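Local coordinates for AHL synthase (Burkholderia glumae, PDB 3P2H) that makes N-acyl-homoserine lactone quorum-sensing signals, probably from a fatty acyl-[ACP] and S-adenosyl-L-methionine, with S-methyl-5'-thioadenosine released as by-product, at the N-(3-oxocyclohex-1-en-1-yl)octanamide site and the 5'-deoxy-5'-methylthioadenosine site. Residues are numbered along the deposited sequence; one frame, centred on the assembly and turned at random.

Contact 1 holds the inhibitor and contact 2 the thioadenosine by-product; the centres of their C-alpha atoms lie about 9 Å apart within one chain. Trp33, Arg102 and Val142 belong to both. Trp33 turns a face to the ribose and an edge atom towards the inhibitor's amide oxygen. Arg102 serves the inhibitor through its backbone N and, by way of a water, through NH2, while its guanidinium also meets the adenine. Val142, in strand 138-144, lines the inhibitor's tail tunnel with its main chain and packs its side chain near the thioether. The two ligands thus occupy adjoining compartments of one active site, as expected where an acyl group meets S-adenosyl-L-methionine.

Contact 1: the N-(3-oxocyclohex-1-en-1-yl)octanamide site. Residues 26-27, 31, 33, 100-104, 139-144, 147, 151, 175, 177. With NOO (N-(3-oxocyclohex-1-en-1-yl)octanamide), chain B.
The inhibitor N-(3-oxocyclohex-1-en-1-yl)octanamide lies almost wholly buried in a tunnel of this autoinducer synthase, between strands 97-101 and 138-144, with its ring at one end and its octanoyl tail running inward. Phe144 carries the ring. From CB its CG stands anti to the carbonyl carbon (chi1 -69°) and approaches C2 of the ring; CD2 is nearest the ketone O1, at 3.7 Å, CD1 and CE1 lie by C3 and N7, and the tip CZ reaches C4. The phenyl face therefore covers the enone, C3 standing over its centre. Phe27 touches C4 with CE1, at 3.3 Å, and is itself clamped between Val26 CG1 on one face and Arg102 CD on the other. The engineered Met147, bent at chi2 and chi3, brings CE to C2.

Water bridges serve the amide: one water lies 2.7 Å from N7 and also bonds Phe144 N, while another links the carbonyl O8 to Arg102 N and NH2. Phe103 N gives O8 a weak hydrogen bond of 3.2 Å. Along the tail, Leu100 CB meets C13 at 3.5 Å and Thr143 CG2 touches C12 and C14, while Ile177 CG1 lies 3.9 Å from the terminal methyl C15. The tunnel probably receives the fatty acyl chain of the acyl-ACP substrate, which the inhibitor would then displace.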
loop_
_atom_site.group_PDB
_atom_site.type_symbol
_atom_site.label_atom_id
_atom_site.label_comp_id
_atom_site.label_asym_id
_atom_site.label_seq_id
_atom_site.Cartn_x
_atom_site.Cartn_y
_atom_site.Cartn_z
ATOM N N VAL A 26 -3.356 -13.183 -3.742
ATOM C CA VAL A 26 -4.321 -12.157 -3.366
ATOM C C VAL A 26 -4.903 -11.384 -4.553
ATOM O O VAL A 26 -6.119 -11.360 -4.764
ATOM C CB VAL A 26 -3.695 -11.127 -2.400
ATOM C CG1 VAL A 26 -4.690 -9.999 -2.133
ATOM C CG2 VAL A 26 -3.302 -11.800 -1.096
ATOM N N PHE A 27 -4.030 -10.759 -5.334
ATOM C CA PHE A 27 -4.467 -9.947 -6.454
ATOM C C PHE A 27 -4.919 -10.681 -7.699
ATOM O O PHE A 27 -5.765 -10.179 -8.433
ATOM C CB PHE A 27 -3.368 -8.937 -6.783
ATOM C CG PHE A 27 -3.002 -8.081 -5.611
ATOM C CD1 PHE A 27 -3.827 -7.033 -5.219
ATOM C CD2 PHE A 27 -1.894 -8.385 -4.835
ATOM C CE1 PHE A 27 -3.551 -6.307 -4.067
ATOM C CE2 PHE A 27 -1.615 -7.662 -3.678
ATOM C CZ PHE A 27 -2.444 -6.624 -3.295
ATOM N N LEU A 31 -8.740 -11.596 -6.000
ATOM C CA LEU A 31 -9.405 -10.473 -6.639
ATOM C C LEU A 31 -9.575 -10.642 -8.138
ATOM O O LEU A 31 -10.325 -9.896 -8.766
ATOM C CB LEU A 31 -8.631 -9.187 -6.335
ATOM C CG LEU A 31 -8.389 -8.936 -4.844
ATOM C CD1 LEU A 31 -7.531 -7.688 -4.656
ATOM C CD2 LEU A 31 -9.727 -8.772 -4.133
ATOM N N TRP A 33 -7.440 -10.091 -10.763
ATOM C CA TRP A 33 -6.974 -8.986 -11.601
ATOM C C TRP A 33 -6.388 -9.452 -12.930
ATOM O O TRP A 33 -6.278 -8.669 -13.872
ATOM C CB TRP A 33 -5.933 -8.144 -10.852
ATOM C CG TRP A 33 -6.505 -7.280 -9.759
ATOM C CD1 TRP A 33 -7.800 -7.237 -9.347
ATOM C CD2 TRP A 33 -5.789 -6.348 -8.934
ATOM N NE1 TRP A 33 -7.941 -6.338 -8.313
ATOM C CE2 TRP A 33 -6.723 -5.778 -8.040
ATOM C CE3 TRP A 33 -4.449 -5.939 -8.863
ATOM C CZ2 TRP A 33 -6.360 -4.818 -7.083
ATOM C CZ3 TRP A 33 -4.088 -4.981 -7.905
ATOM C CH2 TRP A 33 -5.043 -4.435 -7.032
ATOM N N LEU A 100 0.918 4.541 -1.666
ATOM C CA LEU A 100 0.723 3.242 -1.042
ATOM C C LEU A 100 -0.074 2.398 -2.029
ATOM O O LEU A 100 -1.146 2.807 -2.461
ATOM C CB LEU A 100 -0.061 3.393 0.266
ATOM C CG LEU A 100 -0.387 2.102 1.023
ATOM C CD1 LEU A 100 0.900 1.387 1.401
ATOM C CD2 LEU A 100 -1.206 2.426 2.271
ATOM N N SER A 101 0.462 1.241 -2.407
ATOM C CA SER A 101 -0.229 0.353 -3.339
ATOM C C SER A 101 -0.069 -1.108 -2.917
ATOM O O SER A 101 0.613 -1.401 -1.941
ATOM C CB SER A 101 0.302 0.543 -4.764
ATOM O OG SER A 101 1.695 0.313 -4.825
ATOM N N ARG A 102 -0.697 -2.014 -3.663
ATOM C CA ARG A 102 -0.638 -3.439 -3.367
ATOM C C ARG A 102 -0.719 -3.657 -1.859
ATOM O O ARG A 102 0.148 -4.288 -1.255
ATOM C CB ARG A 102 0.653 -4.050 -3.928
ATOM C CG ARG A 102 0.736 -4.074 -5.457
ATOM C CD ARG A 102 -0.389 -4.903 -6.081
ATOM N NE ARG A 102 -0.135 -5.227 -7.485
ATOM C CZ ARG A 102 -0.198 -4.360 -8.494
ATOM N NH1 ARG A 102 0.060 -4.763 -9.731
ATOM N NH2 ARG A 102 -0.528 -3.090 -8.274
ATOM N N PHE A 103 -1.772 -3.116 -1.261
ATOM C CA PHE A 103 -1.990 -3.218 0.173
ATOM C C PHE A 103 -3.024 -4.301 0.454
ATOM O O PHE A 103 -4.140 -4.246 -0.053
ATOM C CB PHE A 103 -2.487 -1.878 0.722
ATOM C CG PHE A 103 -2.637 -1.846 2.214
ATOM C CD1 PHE A 103 -1.534 -1.659 3.033
ATOM C CD2 PHE A 103 -3.893 -1.993 2.803
ATOM C CE1 PHE A 103 -1.674 -1.616 4.416
ATOM C CE2 PHE A 103 -4.043 -1.952 4.192
ATOM C CZ PHE A 103 -2.930 -1.762 4.997
ATOM N N ALA A 104 -2.648 -5.279 1.269
ATOM C CA ALA A 104 -3.549 -6.373 1.605
ATOM C C ALA A 104 -3.182 -7.014 2.939
ATOM O O ALA A 104 -2.020 -6.986 3.360
ATOM C CB ALA A 104 -3.512 -7.422 0.503
ATOM N N LEU A 139 0.146 10.129 2.352
ATOM C CA LEU A 139 0.172 8.939 1.521
ATOM C C LEU A 139 -1.003 9.116 0.567
ATOM O O LEU A 139 -2.015 9.730 0.922
ATOM C CB LEU A 139 -0.044 7.668 2.341
ATOM C CG LEU A 139 1.020 7.250 3.349
ATOM C CD1 LEU A 139 0.582 5.955 3.998
ATOM C CD2 LEU A 139 2.360 7.077 2.664
ATOM N N ILE A 140 -0.860 8.594 -0.645
ATOM C CA ILE A 140 -1.920 8.669 -1.635
ATOM C C ILE A 140 -1.974 7.340 -2.373
ATOM O O ILE A 140 -0.965 6.650 -2.487
ATOM C CB ILE A 140 -1.681 9.831 -2.631
ATOM C CG1 ILE A 140 -2.937 10.045 -3.484
ATOM C CG2 ILE A 140 -0.472 9.538 -3.509
ATOM C CD1 ILE A 140 -2.898 11.291 -4.336
ATOM N N GLY A 141 -3.154 6.966 -2.855
ATOM C CA GLY A 141 -3.269 5.709 -3.568
ATOM C C GLY A 141 -4.698 5.278 -3.829
ATOM O O GLY A 141 -5.629 5.700 -3.141
ATOM N N VAL A 142 -4.872 4.436 -4.838
ATOM C CA VAL A 142 -6.192 3.942 -5.178
ATOM C C VAL A 142 -6.531 2.864 -4.170
ATOM O O VAL A 142 -5.775 1.903 -3.990
ATOM C CB VAL A 142 -6.221 3.342 -6.596
ATOM C CG1 VAL A 142 -7.604 2.816 -6.907
ATOM C CG2 VAL A 142 -5.807 4.389 -7.602
ATOM N N THR A 143 -7.665 3.019 -3.506
ATOM C CA THR A 143 -8.061 2.045 -2.503
ATOM C C THR A 143 -9.498 1.603 -2.705
ATOM O O THR A 143 -10.347 2.398 -3.104
ATOM C CB THR A 143 -7.945 2.637 -1.083
ATOM O OG1 THR A 143 -9.224 3.116 -0.654
ATOM C CG2 THR A 143 -6.987 3.805 -1.081
ATOM N N PHE A 144 -9.761 0.328 -2.440
ATOM C CA PHE A 144 -11.113 -0.196 -2.547
ATOM C C PHE A 144 -11.896 0.601 -1.502
ATOM O O PHE A 144 -11.357 0.919 -0.443
ATOM C CB PHE A 144 -11.133 -1.680 -2.180
ATOM C CG PHE A 144 -10.449 -2.573 -3.179
ATOM C CD1 PHE A 144 -9.552 -2.059 -4.109
ATOM C CD2 PHE A 144 -10.680 -3.946 -3.165
ATOM C CE1 PHE A 144 -8.893 -2.902 -5.010
ATOM C CE2 PHE A 144 -10.028 -4.792 -4.057
ATOM C CZ PHE A 144 -9.135 -4.273 -4.979
ATOM N N MET A 147 -11.898 -0.897 1.848
ATOM C CA MET A 147 -10.660 -0.692 2.595
ATOM C C MET A 147 -10.687 0.724 3.169
ATOM O O MET A 147 -10.223 0.964 4.281
ATOM C CB MET A 147 -9.451 -0.863 1.667
ATOM C CG MET A 147 -8.101 -0.693 2.347
ATOM S SD MET A 147 -7.859 -1.813 3.742
ATOM C CE MET A 147 -7.383 -3.288 2.895
ATOM N N PHE A 151 -10.112 2.051 7.077
ATOM C CA PHE A 151 -9.193 3.115 7.461
ATOM C C PHE A 151 -9.957 4.086 8.356
ATOM O O PHE A 151 -9.450 4.532 9.380
ATOM C CB PHE A 151 -8.668 3.870 6.235
ATOM C CG PHE A 151 -7.653 3.104 5.415
ATOM C CD1 PHE A 151 -7.044 1.955 5.914
ATOM C CD2 PHE A 151 -7.285 3.558 4.148
ATOM C CE1 PHE A 151 -6.080 1.268 5.158
ATOM C CE2 PHE A 151 -6.328 2.882 3.391
ATOM C CZ PHE A 151 -5.724 1.737 3.897
ATOM N N CYS A 175 -7.382 7.820 -2.627
ATOM C CA CYS A 175 -7.446 8.196 -1.220
ATOM C C CYS A 175 -6.173 8.787 -0.627
ATOM O O CYS A 175 -5.064 8.318 -0.903
ATOM C CB CYS A 175 -7.865 6.954 -0.418
ATOM S SG CYS A 175 -8.148 7.121 1.369
ATOM N N ILE A 177 -4.104 9.974 2.938
ATOM C CA ILE A 177 -3.979 9.638 4.351
ATOM C C ILE A 177 -2.980 10.674 4.862
ATOM O O ILE A 177 -1.809 10.652 4.470
ATOM C CB ILE A 177 -3.401 8.231 4.616
ATOM C CG1 ILE A 177 -4.456 7.157 4.353
ATOM C CG2 ILE A 177 -2.952 8.129 6.065
ATOM C CD1 ILE A 177 -3.982 5.747 4.691
HETATM C C1 NOO B . -8.141 -4.991 -0.436
HETATM O O1 NOO B . -9.245 -4.963 0.100
HETATM C C2 NOO B . -7.354 -3.725 -0.752
HETATM C C3 NOO B . -6.474 -3.646 -1.838
HETATM C C4 NOO B . -6.152 -4.955 -2.588
HETATM C C5 NOO B . -6.219 -6.260 -1.699
HETATM C C6 NOO B . -7.522 -6.364 -0.847
HETATM N N7 NOO B . -5.842 -2.425 -2.328
HETATM C C8 NOO B . -4.534 -2.070 -2.748
HETATM O O8 NOO B . -3.882 -2.682 -3.588
HETATM C C9 NOO B . -3.845 -0.830 -2.137
HETATM C C10 NOO B . -4.665 0.184 -1.299
HETATM C C11 NOO B . -4.023 1.594 -1.413
HETATM C C12 NOO B . -4.058 2.372 -0.085
HETATM C C13 NOO B . -3.527 3.810 -0.271
HETATM C C14 NOO B . -4.215 4.797 0.690
HETATM C C15 NOO B . -3.533 6.168 0.676
HETATM O O HOH W 1 -2.492 -1.809 -6.127
HETATM O O HOH W 2 -7.555 -0.830 -1.085
#

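Contact 2: the 5'-deoxy-5'-methylthioadenosine site. Residues 33, 45-47, 78, 82-83, 102, 142, 168, 170. With MTA (5'-deoxy-5'-methylthioadenosine), chain C.
In this autoinducer synthase the S-adenosyl-L-methionine pocket holds 5'-deoxy-5'-methylthioadenosine, the by-product of the reaction, with its adenine gripped at the amino edge and its ribose laid on a tryptophan. The exocyclic amino group N6 gives two hydrogen bonds: one to Asp45 OD2 at 2.8 Å, met from above the carboxylate plane, and one to the amide oxygen OE1 of Gln46, nearly straight at 164° but arriving above the carbonyl plane. Gln46 also reads N1 through a water, which lies 2.6 Å from N1 and bonds NE2. Both guanidinium ends of Arg102, NH1 and NH2, make weak hydrogen bonds to N7. Over one face of the base, Leu78 CD1 touches C6 and C5 and Val82 CG1 packs on C2 at 3.7 Å.

Trp33 spreads its indole under the sugar: C3' sits over the five-membered ring and C5' over the six-membered ring, 3.8 Å from its centroid. Phe83 comes edge-on from the opposite side of the ribose to Trp33, with CE2 and CZ each 3.4 Å from O4'. Val142 CG1 lies 4.0 Å from the thioether S5'.

Farther out, a salt bridge of 3.0 Å between Arg102 NH1 and Asp45 OD2 ties the N7 and N6 partners together and may help keep the carboxylate charged. The backbone N of Tyr47 holds Asp45 OD1 at 2.8 Å, steadying the carboxylate, whose CG takes the crowded position between backbone N and carbonyl carbon (chi1 60°). Gln46 CG leans on one face of the Tyr47 ring. Val82 CG1 also caps the centre of the Phe83 ring, and Trp33 sets its indole edge, through CZ3, against one face of the Arg102 guanidinium.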
loop_
_atom_site.group_PDB
_atom_site.type_symbol
_atom_site.label_atom_id
_atom_site.label_comp_id
_atom_site.label_asym_id
_atom_site.label_seq_id
_atom_site.Cartn_x
_atom_site.Cartn_y
_atom_site.Cartn_z
ATOM N N TRP A 33 -7.440 -10.091 -10.763
ATOM C CA TRP A 33 -6.974 -8.986 -11.601
ATOM C C TRP A 33 -6.388 -9.452 -12.930
ATOM O O TRP A 33 -6.278 -8.669 -13.872
ATOM C CB TRP A 33 -5.933 -8.144 -10.852
ATOM C CG TRP A 33 -6.505 -7.280 -9.759
ATOM C CD1 TRP A 33 -7.800 -7.237 -9.347
ATOM C CD2 TRP A 33 -5.789 -6.348 -8.934
ATOM N NE1 TRP A 33 -7.941 -6.338 -8.313
ATOM C CE2 TRP A 33 -6.723 -5.778 -8.040
ATOM C CE3 TRP A 33 -4.449 -5.939 -8.863
ATOM C CZ2 TRP A 33 -6.360 -4.818 -7.083
ATOM C CZ3 TRP A 33 -4.088 -4.981 -7.905
ATOM C CH2 TRP A 33 -5.043 -4.435 -7.032
ATOM N N ASP A 45 4.611 -5.791 -11.346
ATOM C CA ASP A 45 4.455 -4.864 -12.463
ATOM C C ASP A 45 5.680 -3.954 -12.594
ATOM O O ASP A 45 6.712 -4.201 -11.975
ATOM C CB ASP A 45 3.188 -4.015 -12.294
ATOM C CG ASP A 45 3.206 -3.176 -11.031
ATOM O OD1 ASP A 45 4.294 -2.965 -10.463
ATOM O OD2 ASP A 45 2.124 -2.710 -10.619
ATOM N N GLN A 46 5.556 -2.899 -13.394
ATOM C CA GLN A 46 6.665 -1.973 -13.616
ATOM C C GLN A 46 7.030 -1.135 -12.394
ATOM O O GLN A 46 8.056 -0.453 -12.392
ATOM C CB GLN A 46 6.350 -1.027 -14.778
ATOM C CG GLN A 46 5.255 -0.004 -14.485
ATOM C CD GLN A 46 3.889 -0.452 -14.964
ATOM O OE1 GLN A 46 3.420 -1.528 -14.609
ATOM N NE2 GLN A 46 3.238 0.383 -15.778
ATOM N N TYR A 47 6.200 -1.184 -11.359
ATOM C CA TYR A 47 6.465 -0.403 -10.157
ATOM C C TYR A 47 7.258 -1.151 -9.091
ATOM O O TYR A 47 7.541 -0.613 -8.022
ATOM C CB TYR A 47 5.148 0.130 -9.609
ATOM C CG TYR A 47 4.474 0.994 -10.644
ATOM C CD1 TYR A 47 5.032 2.213 -11.016
ATOM C CD2 TYR A 47 3.353 0.545 -11.332
ATOM C CE1 TYR A 47 4.498 2.959 -12.061
ATOM C CE2 TYR A 47 2.811 1.281 -12.376
ATOM C CZ TYR A 47 3.394 2.486 -12.739
ATOM O OH TYR A 47 2.911 3.194 -13.811
ATOM N N LEU A 78 1.955 4.207 -9.865
ATOM C CA LEU A 78 0.699 3.686 -10.409
ATOM C C LEU A 78 -0.452 4.661 -10.672
ATOM O O LEU A 78 -0.950 4.749 -11.792
ATOM C CB LEU A 78 0.219 2.530 -9.517
ATOM C CG LEU A 78 -0.939 1.650 -10.001
ATOM C CD1 LEU A 78 -0.673 1.181 -11.422
ATOM C CD2 LEU A 78 -1.098 0.458 -9.065
ATOM N N VAL A 82 -0.970 5.178 -14.569
ATOM C CA VAL A 82 -2.063 4.314 -14.992
ATOM C C VAL A 82 -3.476 4.856 -14.750
ATOM O O VAL A 82 -4.320 4.794 -15.642
ATOM C CB VAL A 82 -1.932 2.927 -14.316
ATOM C CG1 VAL A 82 -3.068 1.999 -14.756
ATOM C CG2 VAL A 82 -0.588 2.318 -14.671
ATOM N N PHE A 83 -3.734 5.395 -13.561
ATOM C CA PHE A 83 -5.062 5.909 -13.250
ATOM C C PHE A 83 -5.129 7.398 -12.904
ATOM O O PHE A 83 -5.786 7.787 -11.940
ATOM C CB PHE A 83 -5.655 5.094 -12.101
ATOM C CG PHE A 83 -5.797 3.632 -12.406
ATOM C CD1 PHE A 83 -6.653 3.196 -13.416
ATOM C CD2 PHE A 83 -5.080 2.686 -11.683
ATOM C CE1 PHE A 83 -6.796 1.839 -13.703
ATOM C CE2 PHE A 83 -5.215 1.324 -11.960
ATOM C CZ PHE A 83 -6.077 0.902 -12.974
ATOM N N ARG A 102 -0.697 -2.014 -3.663
ATOM C CA ARG A 102 -0.638 -3.439 -3.367
ATOM C C ARG A 102 -0.719 -3.657 -1.859
ATOM O O ARG A 102 0.148 -4.288 -1.255
ATOM C CB ARG A 102 0.653 -4.050 -3.928
ATOM C CG ARG A 102 0.736 -4.074 -5.457
ATOM C CD ARG A 102 -0.389 -4.903 -6.081
ATOM N NE ARG A 102 -0.135 -5.227 -7.485
ATOM C CZ ARG A 102 -0.198 -4.360 -8.494
ATOM N NH1 ARG A 102 0.060 -4.763 -9.731
ATOM N NH2 ARG A 102 -0.528 -3.090 -8.274
ATOM N N VAL A 142 -4.872 4.436 -4.838
ATOM C CA VAL A 142 -6.192 3.942 -5.178
ATOM C C VAL A 142 -6.531 2.864 -4.170
ATOM O O VAL A 142 -5.775 1.903 -3.990
ATOM C CB VAL A 142 -6.221 3.342 -6.596
ATOM C CG1 VAL A 142 -7.604 2.816 -6.907
ATOM C CG2 VAL A 142 -5.807 4.389 -7.602
ATOM N N ASP A 168 -14.203 -2.463 -13.299
ATOM C CA ASP A 168 -14.416 -3.883 -13.546
ATOM C C ASP A 168 -15.218 -4.463 -12.401
ATOM O O ASP A 168 -14.910 -5.543 -11.902
ATOM C CB ASP A 168 -13.080 -4.615 -13.674
ATOM C CG ASP A 168 -12.377 -4.310 -14.981
ATOM O OD1 ASP A 168 -11.169 -4.614 -15.085
ATOM O OD2 ASP A 168 -13.037 -3.775 -15.905
ATOM N N ARG A 170 -15.461 -3.305 -9.278
ATOM C CA ARG A 170 -14.944 -3.057 -7.925
ATOM C C ARG A 170 -14.906 -1.570 -7.589
ATOM O O ARG A 170 -14.168 -0.807 -8.210
ATOM C CB ARG A 170 -13.536 -3.644 -7.770
ATOM C CG ARG A 170 -13.487 -5.167 -7.701
ATOM C CD ARG A 170 -12.065 -5.673 -7.440
ATOM N NE ARG A 170 -11.257 -5.691 -8.656
ATOM C CZ ARG A 170 -11.570 -6.401 -9.741
ATOM N NH1 ARG A 170 -12.671 -7.149 -9.750
ATOM N NH2 ARG A 170 -10.789 -6.364 -10.818
HETATM C CS MTA C . -5.639 -0.712 -8.041
HETATM S "S5'" MTA C . -7.320 -0.779 -8.730
HETATM C "C5'" MTA C . -7.349 -2.464 -9.413
HETATM C "C4'" MTA C . -7.051 -2.486 -10.913
HETATM O "O4'" MTA C . -5.707 -1.961 -11.104
HETATM C "C2'" MTA C . -5.597 -4.180 -11.836
HETATM O "O2'" MTA C . -5.419 -5.145 -12.877
HETATM C "C3'" MTA C . -7.087 -3.939 -11.406
HETATM O "O3'" MTA C . -7.935 -4.024 -12.557
HETATM C "C1'" MTA C . -5.120 -2.755 -12.169
HETATM N N9 MTA C . -3.650 -2.620 -12.098
HETATM C C8 MTA C . -2.844 -2.837 -11.006
HETATM N N7 MTA C . -1.597 -2.623 -11.294
HETATM C C5 MTA C . -1.508 -2.249 -12.597
HETATM C C6 MTA C . -0.436 -1.885 -13.479
HETATM N N6 MTA C . 0.868 -1.874 -13.017
HETATM N N1 MTA C . -0.728 -1.551 -14.779
HETATM C C2 MTA C . -2.007 -1.555 -15.257
HETATM N N3 MTA C . -3.035 -1.900 -14.425
HETATM C C4 MTA C . -2.843 -2.244 -13.130
HETATM O O HOH W 3 0.648 -0.734 -16.813
#